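Side-chain contact in probable acetyltransferase (Agrobacterium tumefaciens, PDB 2GE3), which probably transfers an acetyl group from acetyl coenzyme A to an acceptor not yet identified, as a member of the GNAT family: residues L136-K139 against A143-G146. Numbering follows the deposited sequence.
With ACO (acetyl coenzyme *a), chain E.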
loop_
_atom_site.group_PDB
_atom_site.type_symbol
_atom_site.label_atom_id
_atom_site.label_comp_id
_atom_site.label_asym_id
_atom_site.label_seq_id
_atom_site.Cartn_x
_atom_site.Cartn_y
_atom_site.Cartn_z
ATOM N N LEU A 136 2.298 21.382 5.210
ATOM C CA LEU A 136 0.826 21.429 5.097
ATOM C C LEU A 136 0.190 20.243 5.823
ATOM O O LEU A 136 -0.784 20.414 6.562
ATOM C CB LEU A 136 0.337 21.458 3.628
ATOM C CG LEU A 136 -1.206 21.306 3.486
ATOM C CD1 LEU A 136 -1.872 22.481 4.140
ATOM C CD2 LEU A 136 -1.777 21.111 2.076
ATOM N N TYR A 137 0.710 19.044 5.634
ATOM C CA TYR A 137 0.141 17.906 6.379
ATOM C C TYR A 137 0.241 18.062 7.897
ATOM O O TYR A 137 -0.688 17.765 8.592
ATOM C CB TYR A 137 0.800 16.589 5.960
ATOM C CG TYR A 137 0.649 16.302 4.518
ATOM C CD1 TYR A 137 -0.510 16.696 3.827
ATOM C CD2 TYR A 137 1.682 15.656 3.786
ATOM C CE1 TYR A 137 -0.639 16.508 2.396
ATOM C CE2 TYR A 137 1.536 15.368 2.396
ATOM C CZ TYR A 137 0.382 15.797 1.712
ATOM O OH TYR A 137 0.252 15.527 0.360
ATOM N N GLU A 138 1.392 18.527 8.400
ATOM C CA GLU A 138 1.489 18.850 9.848
ATOM C C GLU A 138 0.420 19.867 10.313
ATOM O O GLU A 138 -0.236 19.642 11.291
ATOM C CB GLU A 138 2.908 19.352 10.221
ATOM C CG GLU A 138 3.895 18.155 10.042
ATOM C CD GLU A 138 5.366 18.540 10.206
ATOM O OE1 GLU A 138 5.671 19.746 10.170
ATOM O OE2 GLU A 138 6.233 17.645 10.315
ATOM N N LYS A 139 0.247 20.959 9.556
ATOM C CA LYS A 139 -0.661 22.010 9.893
ATOM C C LYS A 139 -2.060 21.431 9.968
ATOM O O LYS A 139 -2.787 21.728 10.871
ATOM C CB LYS A 139 -0.606 23.086 8.813
ATOM C CG LYS A 139 -1.500 24.200 9.050
ATOM C CD LYS A 139 -2.002 24.832 7.789
ATOM C CE LYS A 139 -0.871 25.202 6.808
ATOM N NZ LYS A 139 -1.494 26.052 5.685
ATOM N N ALA A 143 -0.237 13.067 11.825
ATOM C CA ALA A 143 0.838 12.623 12.654
ATOM C C ALA A 143 1.856 11.841 11.802
ATOM O O ALA A 143 1.486 11.007 10.912
ATOM C CB ALA A 143 0.264 11.714 13.803
ATOM N N HIS A 144 3.137 12.030 12.126
ATOM C CA HIS A 144 4.137 11.174 11.588
ATOM C C HIS A 144 4.052 9.785 12.163
ATOM O O HIS A 144 3.959 9.605 13.395
ATOM C CB HIS A 144 5.561 11.789 11.877
ATOM C CG HIS A 144 5.839 13.032 11.067
ATOM N ND1 HIS A 144 6.268 12.976 9.767
ATOM C CD2 HIS A 144 5.716 14.349 11.364
ATOM C CE1 HIS A 144 6.463 14.197 9.306
ATOM N NE2 HIS A 144 6.089 15.051 10.243
ATOM N N GLU A 145 4.234 8.796 11.292
ATOM C CA GLU A 145 4.100 7.401 11.695
ATOM C C GLU A 145 5.319 6.595 11.397
ATOM O O GLU A 145 5.347 5.482 11.841
ATOM C CB GLU A 145 2.926 6.692 11.020
ATOM C CG GLU A 145 1.607 7.152 11.621
ATOM C CD GLU A 145 0.471 6.182 11.291
ATOM O OE1 GLU A 145 -0.418 5.998 12.154
ATOM O OE2 GLU A 145 0.490 5.608 10.146
ATOM N N GLY A 146 6.275 7.161 10.651
ATOM C CA GLY A 146 7.554 6.586 10.434
ATOM C C GLY A 146 8.166 6.913 9.094
ATOM O O GLY A 146 7.525 7.532 8.278
HETATM N N1A ACO E . 9.186 24.538 3.467
HETATM C C2A ACO E . 8.488 24.566 4.603
HETATM N N3A ACO E . 7.216 25.003 4.619
HETATM C C4A ACO E . 6.622 25.457 3.486
HETATM C C5A ACO E . 7.311 25.434 2.229
HETATM C C6A ACO E . 8.684 24.942 2.262
HETATM N N6A ACO E . 9.351 24.899 1.035
HETATM N N7A ACO E . 6.485 26.001 1.261
HETATM C C8A ACO E . 5.318 26.308 1.831
HETATM N N9A ACO E . 5.426 26.014 3.155
HETATM C C1B ACO E . 4.352 26.172 4.101
HETATM C C2B ACO E . 3.510 27.429 3.963
HETATM O O2B ACO E . 4.121 28.402 4.838
HETATM C C3B ACO E . 2.197 26.818 4.472
HETATM O O3B ACO E . 2.309 26.610 5.888
HETATM P P3B ACO E . 1.911 27.686 7.063
HETATM O O7A ACO E . 2.837 28.897 7.074
HETATM O O8A ACO E . 2.206 26.750 8.237
HETATM O O9A ACO E . 0.560 28.188 6.672
HETATM C C4B ACO E . 2.140 25.394 3.916
HETATM O O4B ACO E . 3.507 25.022 3.805
HETATM C C5B ACO E . 1.509 25.358 2.495
HETATM O O5B ACO E . 0.103 25.496 2.635
HETATM P P1A ACO E . -0.888 25.688 1.464
HETATM O O1A ACO E . -2.184 25.291 2.064
HETATM O O2A ACO E . -0.495 27.087 1.042
HETATM O O3A ACO E . -0.346 24.554 0.437
HETATM P P2A ACO E . -0.548 24.394 -1.106
HETATM O O4A ACO E . -1.712 25.093 -1.735
HETATM O O5A ACO E . 0.812 24.711 -1.668
HETATM O O6A ACO E . -0.846 22.778 -1.204
HETATM C CBP ACO E . 0.571 20.901 -1.874
HETATM C CCP ACO E . 0.177 21.869 -0.745
HETATM C CDP ACO E . 1.795 20.073 -1.357
HETATM C CEP ACO E . -0.592 19.987 -2.259
HETATM C CAP ACO E . 0.907 21.639 -3.233
HETATM O OAP ACO E . 1.964 22.517 -2.933
HETATM C C9P ACO E . 1.343 20.835 -4.425
HETATM O O9P ACO E . 0.502 20.413 -5.218
HETATM N N8P ACO E . 2.658 20.610 -4.619
HETATM C C7P ACO E . 3.069 19.720 -5.730
HETATM C C6P ACO E . 2.491 18.322 -5.652
HETATM C C5P ACO E . 2.553 17.599 -4.328
HETATM O O5P ACO E . 3.505 17.693 -3.558
HETATM N N4P ACO E . 1.524 16.781 -4.066
HETATM C C3P ACO E . 1.290 16.290 -2.723
HETATM C C2P ACO E . 2.392 15.330 -2.346
HETATM S S1P ACO E . 2.265 13.850 -3.319
HETATM C C ACO E . 2.849 13.222 -1.885
HETATM O O ACO E . 2.642 13.845 -0.879
HETATM C CH3 ACO E . 3.497 11.864 -1.984
#
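E138 and H144 join the C-terminal part of helix 131-140 to the start of strand 143-153, outermost in this chain's sheet, in this GNAT fold, while the helix residues around E138 hold acetyl coenzyme A. Along the helix, L136 comes first: its CD2 lies 3.5 Å from CCP of the cofactor and its CD1 borders the pyrophosphate, with A104 and M107 of helix 102-117 also packed against it. Y137 follows, its ring set among L124, V126 and M164 of the sheet. Y137 OH donates a 3.2 Å hydrogen bond to the acetyl carbonyl O of the cofactor, and that oxygen lies at the ring edge, in the ring plane; tyrosines at this place in GNAT enzymes often serve as general acid, a role that remains an inference here. E138 supplies the link to the strand. With CG anti to the carbonyl carbon and the chain extended beyond it, its carboxylate is carried out to the imidazole, and the two planes stand 77° apart. K139 turns off toward the cofactor, its NZ giving a 3.1 Å hydrogen bond to O9A of the 3'-phosphate and a weak one to O5B. On the strand, H144 also touches L162 and M164, whereas a classic bulge sets E145 and G146 together opposite N163 of strand 158-167. The pair is exposed and the two segments bury only 74 Å² together, so polar geometry rather than packing defines the contact: H144 NE2 donates to the anti lone pair of E138 OE2 at 2.6 Å, nearly straight at 167°, with OE2 just 4° out of the imidazole plane.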